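Local coordinates for cysteine desulfurase (Stenotrophomonas maltophilia, PDB 6WCI), which probably removes sulfur from L-cysteine to give L-alanine, using pyridoxal 5'-phosphate as cofactor and passing the sulfur to a carrier, at residues H331-L336 against I411-M415. Residue numbers count along the deposited sequence, not the author numbering.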
ATOM      1  N   HIS B 331     -12.913  34.382  -3.512  1.00 70.12           N
ATOM      2  CA  HIS B 331     -12.364  35.135  -4.636  1.00 71.25           C
ATOM      3  C   HIS B 331     -12.581  34.382  -5.944  1.00 76.16           C
ATOM      4  O   HIS B 331     -13.067  34.948  -6.930  1.00 73.10           O
ATOM      5  CB  HIS B 331     -10.875  35.422  -4.402  1.00 72.61           C
ATOM      6  CG  HIS B 331     -10.198  36.140  -5.535  1.00 76.52           C
ATOM      7  ND1 HIS B 331      -8.825  36.240  -5.635  1.00 73.99           N
ATOM      8  CD2 HIS B 331     -10.699  36.794  -6.609  1.00 73.04           C
ATOM      9  CE1 HIS B 331      -8.512  36.917  -6.724  1.00 70.71           C
ATOM     10  NE2 HIS B 331      -9.631  37.260  -7.336  1.00 72.94           N
ATOM     11  N   PHE B 332     -12.253  33.087  -5.958  1.00 70.47           N
ATOM     12  CA  PHE B 332     -12.387  32.303  -7.180  1.00 68.14           C
ATOM     13  C   PHE B 332     -13.841  32.190  -7.613  1.00 70.06           C
ATOM     14  O   PHE B 332     -14.137  32.181  -8.812  1.00 71.23           O
ATOM     15  CB  PHE B 332     -11.786  30.912  -6.974  1.00 65.10           C
ATOM     16  CG  PHE B 332     -11.873  30.024  -8.182  1.00 64.63           C
ATOM     17  CD1 PHE B 332     -13.006  29.267  -8.430  1.00 65.05           C
ATOM     18  CD2 PHE B 332     -10.813  29.937  -9.065  1.00 63.84           C
ATOM     19  CE1 PHE B 332     -13.079  28.448  -9.544  1.00 69.05           C
ATOM     20  CE2 PHE B 332     -10.882  29.118 -10.177  1.00 63.51           C
ATOM     21  CZ  PHE B 332     -12.007  28.374 -10.417  1.00 63.96           C
ATOM     22  N   THR B 333     -14.761  32.054  -6.654  1.00 70.41           N
ATOM     23  CA  THR B 333     -16.167  31.888  -7.004  1.00 72.21           C
ATOM     24  C   THR B 333     -16.771  33.207  -7.474  1.00 78.94           C
ATOM     25  O   THR B 333     -17.549  33.231  -8.435  1.00 77.18           O
ATOM     26  CB  THR B 333     -16.959  31.336  -5.813  1.00 71.62           C
ATOM     27  OG1 THR B 333     -16.468  30.033  -5.462  1.00 68.69           O
ATOM     28  CG2 THR B 333     -18.454  31.247  -6.146  1.00 73.71           C
ATOM     29  N   GLU B 334     -16.429  34.312  -6.804  1.00 76.36           N
ATOM     30  CA  GLU B 334     -16.961  35.614  -7.198  1.00 79.49           C
ATOM     31  C   GLU B 334     -16.545  35.956  -8.621  1.00 80.42           C
ATOM     32  O   GLU B 334     -17.365  36.392  -9.434  1.00 92.83           O
ATOM     33  CB  GLU B 334     -16.491  36.689  -6.216  1.00 81.79           C
ATOM     34  CG  GLU B 334     -17.141  38.052  -6.413  1.00 91.83           C
ATOM     35  CD  GLU B 334     -16.661  39.076  -5.402  1.00 98.27           C
ATOM     36  OE1 GLU B 334     -15.621  38.832  -4.757  1.00100.97           O
ATOM     37  OE2 GLU B 334     -17.324  40.124  -5.250  1.00106.45           O
ATOM     38  N   GLU B 335     -15.272  35.746  -8.947  1.00 78.57           N
ATOM     39  CA  GLU B 335     -14.815  36.001 -10.307  0.57 79.32           C
ATOM     40  C   GLU B 335     -15.338  34.953 -11.285  1.00 79.03           C
ATOM     41  O   GLU B 335     -15.617  35.276 -12.443  1.00 80.83           O
ATOM     42  CB  GLU B 335     -13.285  36.058 -10.347  0.57 77.44           C
ATOM     43  CG  GLU B 335     -12.662  37.011  -9.329  0.57 77.51           C
ATOM     44  CD  GLU B 335     -13.039  38.463  -9.571  0.57 83.60           C
ATOM     45  OE1 GLU B 335     -13.482  39.142  -8.619  0.57 81.72           O
ATOM     46  OE2 GLU B 335     -12.897  38.918 -10.723  0.57 81.96           O
ATOM     47  N   LEU B 336     -15.485  33.696 -10.848  1.00 76.97           N
ATOM     48  CA  LEU B 336     -16.009  32.686 -11.765  1.00 76.70           C
ATOM     49  C   LEU B 336     -17.446  32.997 -12.170  1.00 79.48           C
ATOM     50  O   LEU B 336     -17.814  32.844 -13.341  1.00 80.74           O
ATOM     51  CB  LEU B 336     -15.926  31.292 -11.148  1.00 82.15           C
ATOM     52  CG  LEU B 336     -15.843  30.149 -12.165  1.00 72.90           C
ATOM     53  CD1 LEU B 336     -14.487  30.143 -12.882  1.00 73.09           C
ATOM     54  CD2 LEU B 336     -16.107  28.809 -11.503  1.00 72.97           C
ATOM     55  N   ILE B 411      -5.366  32.798  -9.151  1.00 62.06           N
ATOM     56  CA  ILE B 411      -6.794  32.886  -9.466  1.00 72.25           C
ATOM     57  C   ILE B 411      -7.018  33.843 -10.630  1.00 66.50           C
ATOM     58  O   ILE B 411      -7.743  33.533 -11.583  1.00 67.54           O
ATOM     59  CB  ILE B 411      -7.601  33.314  -8.226  1.00 67.96           C
ATOM     60  CG1 ILE B 411      -7.628  32.196  -7.183  1.00 62.37           C
ATOM     61  CG2 ILE B 411      -9.040  33.699  -8.618  1.00 67.24           C
ATOM     62  CD1 ILE B 411      -8.139  32.630  -5.827  1.00 62.84           C
ATOM     63  N   GLU B 412      -6.374  35.012 -10.585  1.00 67.75           N
ATOM     64  CA  GLU B 412      -6.564  35.989 -11.656  0.62 70.08           C
ATOM     65  C   GLU B 412      -5.957  35.492 -12.964  1.00 70.24           C
ATOM     66  O   GLU B 412      -6.583  35.612 -14.023  1.00 71.32           O
ATOM     67  CB  GLU B 412      -5.971  37.342 -11.257  0.62 71.30           C
ATOM     68  CG  GLU B 412      -6.684  38.027 -10.089  0.62 75.17           C
ATOM     69  CD  GLU B 412      -8.122  38.440 -10.414  0.62 82.51           C
ATOM     70  OE1 GLU B 412      -8.925  38.595  -9.471  0.62 82.89           O
ATOM     71  OE2 GLU B 412      -8.451  38.607 -11.606  0.62 93.91           O
ATOM     72  N   ARG B 413      -4.752  34.908 -12.905  1.00 67.39           N
ATOM     73  CA  ARG B 413      -4.152  34.292 -14.088  1.00 66.63           C
ATOM     74  C   ARG B 413      -5.060  33.215 -14.671  1.00 66.99           C
ATOM     75  O   ARG B 413      -5.130  33.045 -15.893  1.00 67.36           O
ATOM     76  CB  ARG B 413      -2.793  33.682 -13.736  1.00 63.99           C
ATOM     77  CG  ARG B 413      -1.734  34.668 -13.279  1.00 81.96           C
ATOM     78  CD  ARG B 413      -0.376  33.979 -13.169  1.00 82.44           C
ATOM     79  NE  ARG B 413      -0.069  33.224 -14.384  1.00 81.08           N
ATOM     80  CZ  ARG B 413       0.426  33.768 -15.489  1.00 75.56           C
ATOM     81  NH1 ARG B 413       0.682  35.066 -15.527  1.00 76.40           N
ATOM     82  NH2 ARG B 413       0.669  33.016 -16.555  1.00 72.23           N
ATOM     83  N   PHE B 414      -5.739  32.459 -13.805  1.00 67.62           N
ATOM     84  CA  PHE B 414      -6.653  31.418 -14.262  1.00 65.26           C
ATOM     85  C   PHE B 414      -7.793  32.013 -15.086  1.00 68.15           C
ATOM     86  O   PHE B 414      -8.106  31.532 -16.182  1.00 68.80           O
ATOM     87  CB  PHE B 414      -7.195  30.653 -13.050  1.00 64.73           C
ATOM     88  CG  PHE B 414      -8.273  29.655 -13.380  1.00 70.45           C
ATOM     89  CD1 PHE B 414      -9.600  30.050 -13.508  1.00 71.43           C
ATOM     90  CD2 PHE B 414      -7.961  28.313 -13.538  1.00 67.73           C
ATOM     91  CE1 PHE B 414     -10.584  29.127 -13.805  1.00 75.34           C
ATOM     92  CE2 PHE B 414      -8.938  27.385 -13.833  1.00 61.73           C
ATOM     93  CZ  PHE B 414     -10.251  27.788 -13.965  1.00 71.71           C
ATOM     94  N   MET B 415      -8.443  33.048 -14.561  1.00 70.00           N
ATOM     95  CA  MET B 415      -9.598  33.614 -15.248  1.00 72.84           C
ATOM     96  C   MET B 415      -9.215  34.190 -16.602  1.00 80.61           C
ATOM     97  O   MET B 415     -10.013  34.146 -17.545  1.00 76.26           O
ATOM     98  CB  MET B 415     -10.245  34.679 -14.374  1.00 79.58           C
ATOM     99  CG  MET B 415     -10.549  34.175 -12.991  1.00 72.97           C
ATOM    100  SD  MET B 415     -11.977  33.072 -12.997  1.00 73.04           S
ATOM    101  CE  MET B 415     -11.878  32.365 -11.352  1.00 78.19           C
TER
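Two helices laid side by side on one face of a sheet often meet through a seam that is apolar toward the sheet and polar toward solvent; the smaller domain of this fold-type I PLP enzyme, whose sheet is built mostly from the C-terminal part of the chain, supplies an example. The C-terminal end of helix 318-336 and the first half of helix 408-422 run nearly parallel, their local axes 10.3 Å apart at an angle of 25°. Met415, Phe332 and Ile411 give up most surface to the contact. The Met415 methyl CE lies over one face of the Phe332 ring, 3.8 Å from its centroid, in a CH-pi contact; with SD 5.4 Å from that centroid, the pair is also a Met-aromatic contact. The same CE reaches Leu336 CD1 at 3.8 Å. Ile411 uses CG2 twice: it lies 4.2 Å from Phe332 CD2 and, almost on the ring normal, 3.8 Å from the centroid of the His331 ring, a CH-pi contact. Deeper in, Phe332 CE2 approaches Phe414 CE1 at 3.6 Å, while Phe332 and Leu336 rest on strand 354-359 and Phe414 on strand 376-381. Toward solvent, His331 NE2 donates a 2.6 Å hydrogen bond to Glu412 OE1, the one between the segments; ND1 bonds His408, which probably restrains the ring. Glu335 OE2 stands 4.2 Å from Glu412 OE1, a repulsion the His331 bond probably offsets in part.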